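Local coordinates for luciferase-like monooxygenase (Streptomyces bottropensis, PDB 7BIP) that acts as a monooxygenase in the biosynthesis of the aromatic type II polyketide rishirilide and belongs to the bacterial luciferase-like family, at the interface of chains A and B. Residues are numbered along the deposited sequence; one frame, centred on the assembly and turned at random. Chains: chain A/B, Luciferase-like monooxygenase.

Contact 1: the interface of chains A and B. Residues chain A 44, 46, 82-83, 119; chain B 86-87.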
# COMPACT_ATOMS: atom_id res chain seq x y z
N GLU A 44 8.63 -8.20 -3.46
CA GLU A 44 9.15 -7.21 -2.53
C GLU A 44 10.68 -7.26 -2.56
O GLU A 44 11.27 -8.30 -2.25
CB GLU A 44 8.67 -7.46 -1.09
CG GLU A 44 9.17 -6.40 -0.09
CD GLU A 44 8.65 -6.62 1.31
OE1 GLU A 44 7.75 -7.46 1.49
OE2 GLU A 44 9.15 -5.95 2.25
N TYR A 46 14.38 -4.34 -2.24
CA TYR A 46 14.86 -2.99 -1.93
C TYR A 46 16.20 -2.69 -2.59
O TYR A 46 17.09 -3.55 -2.65
CB TYR A 46 15.01 -2.79 -0.41
CG TYR A 46 13.74 -3.06 0.35
CD1 TYR A 46 12.89 -2.02 0.70
CD2 TYR A 46 13.39 -4.35 0.71
CE1 TYR A 46 11.71 -2.27 1.41
CE2 TYR A 46 12.22 -4.61 1.41
CZ TYR A 46 11.39 -3.57 1.75
OH TYR A 46 10.23 -3.85 2.45
N PHE A 82 11.21 -7.91 7.49
CA PHE A 82 11.49 -6.49 7.39
C PHE A 82 10.30 -5.62 7.76
O PHE A 82 10.31 -4.42 7.49
CB PHE A 82 11.95 -6.12 5.98
CG PHE A 82 13.27 -6.72 5.62
CD1 PHE A 82 14.27 -6.82 6.57
CD2 PHE A 82 13.50 -7.20 4.34
CE1 PHE A 82 15.49 -7.39 6.24
CE2 PHE A 82 14.72 -7.76 4.01
CZ PHE A 82 15.71 -7.87 4.96
N THR A 83 9.27 -6.20 8.35
CA THR A 83 8.14 -5.40 8.74
C THR A 83 7.71 -5.83 10.13
O THR A 83 8.34 -6.68 10.77
CB THR A 83 7.02 -5.50 7.69
OG1 THR A 83 5.95 -4.60 8.02
CG2 THR A 83 6.49 -6.93 7.59
N PHE A 119 18.38 -2.70 6.98
CA PHE A 119 17.38 -2.75 8.04
C PHE A 119 17.97 -3.16 9.38
O PHE A 119 17.24 -3.22 10.37
CB PHE A 119 16.24 -3.70 7.63
CG PHE A 119 15.28 -3.10 6.64
CD1 PHE A 119 14.30 -2.22 7.05
CD2 PHE A 119 15.35 -3.43 5.28
CE1 PHE A 119 13.41 -1.67 6.15
CE2 PHE A 119 14.46 -2.89 4.37
CZ PHE A 119 13.49 -2.00 4.80
N LEU B 86 13.04 3.62 5.61
CA LEU B 86 13.25 2.96 4.33
C LEU B 86 11.94 2.46 3.74
O LEU B 86 11.69 2.62 2.54
CB LEU B 86 14.23 1.80 4.48
CG LEU B 86 15.70 2.21 4.72
CD1 LEU B 86 16.51 0.97 5.09
CD2 LEU B 86 16.30 2.91 3.50
N LYS B 87 11.10 1.85 4.57
CA LYS B 87 9.83 1.31 4.06
C LYS B 87 8.87 2.43 3.71
O LYS B 87 8.17 2.36 2.69
CB LYS B 87 9.20 0.38 5.09
CG LYS B 87 10.01 -0.88 5.36
CD LYS B 87 9.29 -1.79 6.34
CE LYS B 87 8.06 -2.43 5.72
NZ LYS B 87 8.42 -3.34 4.61
O HOH W 1 8.55 -6.33 4.67
O HOH W 2 7.22 -2.87 2.26
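B:Lys87 reaches out of helix 85-98 of chain B and lays its side chain from CG to NZ against chain A, where A:Tyr46, A:Phe119, A:Thr83 and A:Glu44 receive it. It has far more surface hidden than any other residue here. Its CG stands anti to the carbonyl carbon (chi1 -65°), and the chain then bends at chi3 and chi4, which curls the amino tip toward the polar end of the pocket.

The aliphatic part comes first. CG of B:Lys87 comes to the tip of the A:Phe119 ring, 3.6 Å from CE1 and almost as near CZ, tilted out of the plane, and the two side chains run at about a right angle. Next to it B:Leu86 lies over one face of this ring, CB above the CE1-CZ rim and CD1 over the centre, 4.1 Å above the plane. The opposite face has CB of A:Phe82 over its centre, which holds the ring between the two chains. Further along, CE of B:Lys87 passes A:Thr83 at 3.8 Å from CB, again roughly at right angles.

At the tip, NZ gives a weak hydrogen bond to the phenol OH of A:Tyr46, 2.9 Å away. The carboxylate of A:Glu44 adds a long salt bridge, OE2 to NZ at 3.6 Å; its extended side chain, with CG anti to the backbone N (chi1 -178°), brings that oxygen in. Water 1 bridges NZ and OE2, so the ammonium group and carboxylate are joined through solvent as well as by charge, which would probably favour a charged lysine. The ring of A:Tyr46 is itself backed by A:Phe119, whose CE2 stands over its centre. Water 2 completes the polar cluster, lying 2.7 Å from NZ of B:Lys87 and 3.2 Å from OH of A:Tyr46.

Contact 2: the interface of chains A and B. Residues chain A 22, 52-56; chain B 90-91, 94, 161-162.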
# COMPACT_ATOMS: atom_id res chain seq x y z
N PHE A 22 5.24 1.82 -13.94
CA PHE A 22 4.00 1.53 -13.23
C PHE A 22 2.79 1.67 -14.12
O PHE A 22 1.85 0.89 -13.99
CB PHE A 22 3.89 2.40 -11.97
CG PHE A 22 4.69 1.84 -10.81
CD1 PHE A 22 4.28 0.67 -10.19
CD2 PHE A 22 5.87 2.44 -10.40
CE1 PHE A 22 5.02 0.12 -9.15
CE2 PHE A 22 6.62 1.89 -9.36
CZ PHE A 22 6.20 0.73 -8.74
N GLY A 52 13.90 -3.70 -7.16
CA GLY A 52 13.85 -2.55 -6.26
C GLY A 52 12.77 -1.53 -6.56
O GLY A 52 12.47 -0.71 -5.69
N TYR A 53 12.21 -1.54 -7.77
CA TYR A 53 11.02 -0.73 -8.02
C TYR A 53 9.82 -1.20 -7.22
O TYR A 53 8.80 -0.50 -7.20
CB TYR A 53 10.62 -0.74 -9.50
CG TYR A 53 11.39 0.22 -10.38
CD1 TYR A 53 12.62 0.75 -9.98
CD2 TYR A 53 10.90 0.60 -11.62
CE1 TYR A 53 13.32 1.62 -10.79
CE2 TYR A 53 11.60 1.48 -12.44
CZ TYR A 53 12.82 1.97 -12.03
OH TYR A 53 13.52 2.84 -12.84
N SER A 54 9.90 -2.35 -6.54
CA SER A 54 8.78 -2.84 -5.76
C SER A 54 9.18 -3.10 -4.31
O SER A 54 9.22 -4.26 -3.86
CB SER A 54 8.19 -4.09 -6.41
OG SER A 54 6.99 -4.44 -5.72
N PRO A 55 9.43 -2.05 -3.53
CA PRO A 55 9.68 -2.24 -2.08
C PRO A 55 8.43 -2.60 -1.30
O PRO A 55 8.56 -3.06 -0.15
CB PRO A 55 10.24 -0.88 -1.64
CG PRO A 55 9.66 0.11 -2.62
CD PRO A 55 9.58 -0.63 -3.94
N ASP A 56 7.24 -2.44 -1.87
CA ASP A 56 5.99 -2.72 -1.16
C ASP A 56 4.97 -3.28 -2.16
O ASP A 56 4.25 -2.52 -2.81
CB ASP A 56 5.44 -1.46 -0.49
CG ASP A 56 4.38 -1.75 0.53
OD1 ASP A 56 4.73 -2.17 1.65
OD2 ASP A 56 3.20 -1.55 0.22
N GLY B 90 9.88 4.10 0.42
CA GLY B 90 9.66 3.25 -0.74
C GLY B 90 8.20 3.15 -1.16
O GLY B 90 7.87 3.33 -2.33
N LYS B 91 7.30 2.87 -0.20
CA LYS B 91 5.89 2.71 -0.56
C LYS B 91 5.31 4.02 -1.05
O LYS B 91 4.48 4.04 -1.98
CB LYS B 91 5.11 2.15 0.63
CG LYS B 91 4.87 3.16 1.74
CD LYS B 91 4.47 2.54 3.08
CE LYS B 91 3.56 1.35 2.96
NZ LYS B 91 3.17 0.87 4.33
N MET B 94 6.45 4.54 -4.64
CA MET B 94 5.58 3.75 -5.51
C MET B 94 4.26 4.48 -5.75
O MET B 94 3.80 4.61 -6.88
CB MET B 94 5.30 2.37 -4.91
CG MET B 94 6.49 1.45 -4.80
SD MET B 94 6.00 -0.16 -4.11
CE MET B 94 5.11 -0.88 -5.50
N LEU B 161 14.69 3.10 -4.37
CA LEU B 161 13.90 2.91 -5.57
C LEU B 161 12.45 2.60 -5.18
O LEU B 161 12.19 2.15 -4.06
CB LEU B 161 14.44 1.77 -6.45
CG LEU B 161 15.86 1.98 -7.00
CD1 LEU B 161 16.31 0.78 -7.81
CD2 LEU B 161 15.99 3.28 -7.83
N PRO B 162 11.48 2.90 -6.04
CA PRO B 162 11.66 3.68 -7.26
C PRO B 162 11.95 5.12 -6.91
O PRO B 162 11.64 5.56 -5.80
CB PRO B 162 10.30 3.53 -7.95
CG PRO B 162 9.30 3.43 -6.78
CD PRO B 162 10.06 2.64 -5.73
O HOH W 3 13.74 -0.06 -3.27
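B:Met94, on helix 85-98 of chain B, pushes its thioether into the A:Phe22 and 52-56 region of chain A and has more surface hidden than any other residue of this patch. CB starts the side chain off the helix, and CG, anti to the carbonyl carbon (chi1 -66°), comes alongside the A:Pro55 ring, 3.8 Å from its CD. SD follows, slipping past A:Pro55 in the opposite sense to that ring and coming to rest by the backbone of A:Asp56, 3.2 Å from its carbonyl O. The bend at chi3 (72°) then turns the methyl group: CE approaches the rim of the A:Phe22 ring, 3.8 Å from CZ and equally near CE1, while remaining close to the A:Asp56 carbonyl.

On one flank A:Pro55 is wedged among chain B groups. Its CG lies 3.7 Å from CA of B:Gly90, where the lack of a side chain lets the proline ring come right up to the helix, and its CD also touches the B:Pro162 ring. B:Pro162, which follows a cis peptide bond, faces two aromatic rings: CG meets CE2 of A:Phe22, and CB stands 4.1 Å above the A:Tyr53 ring, toward its rim. Preceding it, B:Leu161 presents CB to the carbonyl O of A:Gly52.

On the other flank A:Asp56 and B:Lys91 meet mainly through carbon, CB to CB, their side chains crossing obliquely. OD1 of A:Asp56 and NZ of B:Lys91 are 4.3 Å apart, too far for a salt bridge, though their opposite charges may still attract. Direct contact throughout the patch is van der Waals. Solvent supplies the polar link: water 3 sits between two backbone carbonyls, 2.8 Å from O of A:Gly52 and 2.8 Å from O of B:Leu161.

Contact 1 and contact 2 lie side by side, about 10 Å apart between the centres of their C-alpha atoms. Helix 85-98 of chain B serves both: its first turn supplies contact 1, and residues one and two turns further on, with the loop B:Leu161-B:Pro162, supply contact 2. Character changes along the helix, from a lysine held in a watered polar cluster to a largely apolar, proline-rich fit. Two-fold symmetry repeats both with the chains exchanged, so helix 85-98 of chain A does the same to chain B. Such continuous, paired packing would suit a stable dimer, although the structure alone does not show the state in solution.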